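Local coordinates for type III effector HopA1 (Pseudomonas syringae pv. tomato str. DC3000, PDB 4RSX), which is a type III effector, probably delivered into plant cells by the secretion system of this pathogen, its biochemical activity unknown, at residues 97-102 against 128-133. Numbering follows the deposited sequence.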
ATOM      1  N   TYR A  97       2.743   9.725   6.412  1.00 13.24           N
ATOM      2  CA  TYR A  97       2.345   9.748   7.813  1.00 13.30           C
ATOM      3  C   TYR A  97       1.745   8.394   8.182  1.00 13.04           C
ATOM      4  O   TYR A  97       1.053   7.769   7.375  1.00 12.31           O
ATOM      5  CB  TYR A  97       1.313  10.846   8.050  1.00 13.95           C
ATOM      6  CG  TYR A  97       1.833  12.242   7.802  1.00 14.12           C
ATOM      7  CD1 TYR A  97       2.250  13.035   8.855  1.00 17.00           C
ATOM      8  CD2 TYR A  97       1.901  12.770   6.517  1.00 14.90           C
ATOM      9  CE1 TYR A  97       2.721  14.324   8.650  1.00 18.54           C
ATOM     10  CE2 TYR A  97       2.384  14.055   6.292  1.00 15.13           C
ATOM     11  CZ  TYR A  97       2.792  14.825   7.371  1.00 20.26           C
ATOM     12  OH  TYR A  97       3.270  16.101   7.188  1.00 17.08           O
ATOM     13  N   ARG A  98       2.008   7.920   9.390  1.00 16.82           N
ATOM     14  CA  ARG A  98       1.308   6.725   9.826  1.00 18.59           C
ATOM     15  C   ARG A  98       0.245   7.092  10.824  1.00 18.41           C
ATOM     16  O   ARG A  98       0.379   8.068  11.571  1.00 18.69           O
ATOM     17  CB  ARG A  98       2.241   5.639  10.377  1.00 20.65           C
ATOM     18  CG  ARG A  98       3.260   6.115  11.378  1.00 32.78           C
ATOM     19  CD  ARG A  98       4.050   4.932  11.935  1.00 40.21           C
ATOM     20  NE  ARG A  98       4.593   4.074  10.881  1.00 41.73           N
ATOM     21  CZ  ARG A  98       4.989   2.818  11.077  1.00 40.08           C
ATOM     22  NH1 ARG A  98       4.894   2.281  12.285  1.00 35.67           N
ATOM     23  NH2 ARG A  98       5.474   2.101  10.070  1.00 36.31           N
ATOM     24  N   ILE A  99      -0.833   6.322  10.786  1.00 13.87           N
ATOM     25  CA  ILE A  99      -1.936   6.452  11.711  1.00 13.58           C
ATOM     26  C   ILE A  99      -1.894   5.218  12.592  1.00 14.91           C
ATOM     27  O   ILE A  99      -2.049   4.100  12.098  1.00 13.74           O
ATOM     28  CB  ILE A  99      -3.246   6.426  10.937  1.00 14.17           C
ATOM     29  CG1 ILE A  99      -3.218   7.488   9.832  1.00 15.36           C
ATOM     30  CG2 ILE A  99      -4.433   6.601  11.879  1.00 12.23           C
ATOM     31  CD1 ILE A  99      -4.322   7.302   8.774  1.00 13.64           C
ATOM     32  N   ILE A 100      -1.680   5.408  13.889  1.00 17.55           N
ATOM     33  CA  ILE A 100      -1.493   4.283  14.798  1.00 19.18           C
ATOM     34  C   ILE A 100      -2.456   4.351  15.977  1.00 21.00           C
ATOM     35  O   ILE A 100      -2.855   5.445  16.402  1.00 22.12           O
ATOM     36  CB  ILE A 100      -0.046   4.232  15.349  1.00 22.67           C
ATOM     37  CG1 ILE A 100       0.181   5.352  16.360  1.00 23.40           C
ATOM     38  CG2 ILE A 100       0.964   4.346  14.219  1.00 24.45           C
ATOM     39  CD1 ILE A 100       1.618   5.464  16.801  1.00 30.14           C
ATOM     40  N   PRO A 101      -2.839   3.178  16.511  1.00 17.38           N
ATOM     41  CA  PRO A 101      -3.626   3.192  17.750  1.00 19.40           C
ATOM     42  C   PRO A 101      -2.712   3.622  18.880  1.00 22.19           C
ATOM     43  O   PRO A 101      -1.497   3.345  18.816  1.00 18.82           O
ATOM     44  CB  PRO A 101      -4.022   1.727  17.939  1.00 13.39           C
ATOM     45  CG  PRO A 101      -2.878   0.946  17.264  1.00 18.59           C
ATOM     46  CD  PRO A 101      -2.497   1.811  16.070  1.00 14.25           C
ATOM     47  N   LYS A 102      -3.286   4.296  19.876  1.00 26.86           N
ATOM     48  CA  LYS A 102      -2.573   4.733  21.074  1.00 29.41           C
ATOM     49  C   LYS A 102      -1.808   3.573  21.718  1.00 25.72           C
ATOM     50  O   LYS A 102      -0.637   3.704  22.092  1.00 25.80           O
ATOM     51  CB  LYS A 102      -3.591   5.331  22.057  1.00 33.16           C
ATOM     52  CG  LYS A 102      -3.036   5.821  23.389  1.00 36.07           C
ATOM     53  CD  LYS A 102      -4.178   6.401  24.230  1.00 47.48           C
ATOM     54  CE  LYS A 102      -3.784   6.605  25.692  1.00 51.85           C
ATOM     55  NZ  LYS A 102      -4.994   6.758  26.563  1.00 52.29           N
ATOM     56  N   ARG A 128      -9.816  10.209   7.652  1.00 14.11           N
ATOM     57  CA  ARG A 128     -10.727  10.180   8.789  1.00 16.71           C
ATOM     58  C   ARG A 128     -11.339   8.798   8.969  1.00 17.35           C
ATOM     59  O   ARG A 128     -11.397   8.278  10.082  1.00 16.35           O
ATOM     60  CB  ARG A 128     -11.858  11.196   8.581  1.00 17.50           C
ATOM     61  CG  ARG A 128     -11.415  12.657   8.600  1.00 24.64           C
ATOM     62  CD  ARG A 128     -12.624  13.590   8.769  1.00 29.51           C
ATOM     63  NE  ARG A 128     -12.276  14.977   8.475  1.00 40.47           N
ATOM     64  CZ  ARG A 128     -12.089  15.917   9.401  1.00 50.06           C
ATOM     65  NH1 ARG A 128     -12.231  15.620  10.692  1.00 39.24           N
ATOM     66  NH2 ARG A 128     -11.767  17.157   9.035  1.00 48.58           N
ATOM     67  N   ALA A 129     -11.826   8.221   7.872  1.00 10.85           N
ATOM     68  CA  ALA A 129     -12.408   6.890   7.918  1.00 13.15           C
ATOM     69  C   ALA A 129     -11.371   5.848   8.344  1.00 13.28           C
ATOM     70  O   ALA A 129     -11.692   4.911   9.075  1.00 11.86           O
ATOM     71  CB  ALA A 129     -13.019   6.529   6.572  1.00 11.11           C
ATOM     72  N   MET A 130     -10.128   6.002   7.884  1.00 15.04           N
ATOM     73  CA  MET A 130      -9.067   5.064   8.256  1.00 15.41           C
ATOM     74  C   MET A 130      -8.796   5.129   9.756  1.00 13.85           C
ATOM     75  O   MET A 130      -8.661   4.095  10.411  1.00 14.44           O
ATOM     76  CB  MET A 130      -7.783   5.338   7.462  1.00 11.19           C
ATOM     77  CG  MET A 130      -7.883   4.918   5.999  1.00 12.94           C
ATOM     78  SD  MET A 130      -6.481   5.500   5.017  1.00 13.12           S
ATOM     79  CE  MET A 130      -5.189   4.467   5.718  1.00  9.15           C
ATOM     80  N   ALA A 131      -8.731   6.343  10.298  1.00 12.20           N
ATOM     81  CA  ALA A 131      -8.506   6.521  11.734  1.00 14.64           C
ATOM     82  C   ALA A 131      -9.628   5.883  12.570  1.00 16.31           C
ATOM     83  O   ALA A 131      -9.370   5.198  13.573  1.00 17.96           O
ATOM     84  CB  ALA A 131      -8.354   7.998  12.072  1.00 13.08           C
ATOM     85  N   THR A 132     -10.871   6.101  12.159  1.00 13.10           N
ATOM     86  CA  THR A 132     -11.999   5.506  12.866  1.00 16.17           C
ATOM     87  C   THR A 132     -11.881   3.974  12.827  1.00 16.66           C
ATOM     88  O   THR A 132     -11.984   3.299  13.859  1.00 15.62           O
ATOM     89  CB  THR A 132     -13.332   5.948  12.248  1.00 16.07           C
ATOM     90  OG1 THR A 132     -13.395   7.378  12.249  1.00 21.87           O
ATOM     91  CG2 THR A 132     -14.520   5.385  13.030  1.00 16.47           C
ATOM     92  N   LEU A 133     -11.638   3.439  11.639  1.00 16.21           N
ATOM     93  CA  LEU A 133     -11.574   1.996  11.442  1.00 17.52           C
ATOM     94  C   LEU A 133     -10.429   1.408  12.272  1.00 16.82           C
ATOM     95  O   LEU A 133     -10.598   0.376  12.934  1.00 14.30           O
ATOM     96  CB  LEU A 133     -11.418   1.675   9.951  1.00 12.94           C
ATOM     97  CG  LEU A 133     -11.766   0.251   9.500  1.00 25.01           C
ATOM     98  CD1 LEU A 133     -13.196  -0.109   9.905  1.00 21.14           C
ATOM     99  CD2 LEU A 133     -11.573   0.064   7.984  1.00 19.51           C
TER
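I99 meets the helix with both of its branches, one on M130 and the other on A131. Its CG2 methyl comes up to the backbone of A131, 4.1 Å from A131 CA, and lies almost as near the methyl of that alanine, with A131 CB 4.2 Å from I99 CG2. The longer branch runs to the neighbouring residue, where I99 CD1 stops 4.2 Å from M130 CB. The two side chains cross at about a right angle, and M130 is touched at its CB. The torsions of I99 divide the work: CG2 lies anti to the backbone N, while CG1 sits beside that N (chi1 -54°) and an extended chi2 carries CD1 on to M130. A131 has only a methyl to place here, and the CA atoms of I99 and A131 are 6.6 Å apart, the nearest pair between the two segments. All three residues are buried, and the contact is purely apolar.

In this alpha/beta fold helix 123-136 packs on one face of the antiparallel sheet, here over strand 96-101, next to the outermost strand 64-68. M130 also packs on A158 and L160 of strand 158-162, and the helix thus lies over more than one strand of the sheet. The backbone of I99 is hydrogen-bonded to G143 of the adjacent strand 140-146, and its side chain also touches I64 of strand 64-68, while L58 of helix 45-58 packs on A131. Within the helix, R128 O accepts hydrogen bonds from T132 N and, at 3.1 Å, from T132 OG1, the two donors arriving from opposite faces of the carbonyl plane; the side chains of A129 and T132 touch helix 166-180.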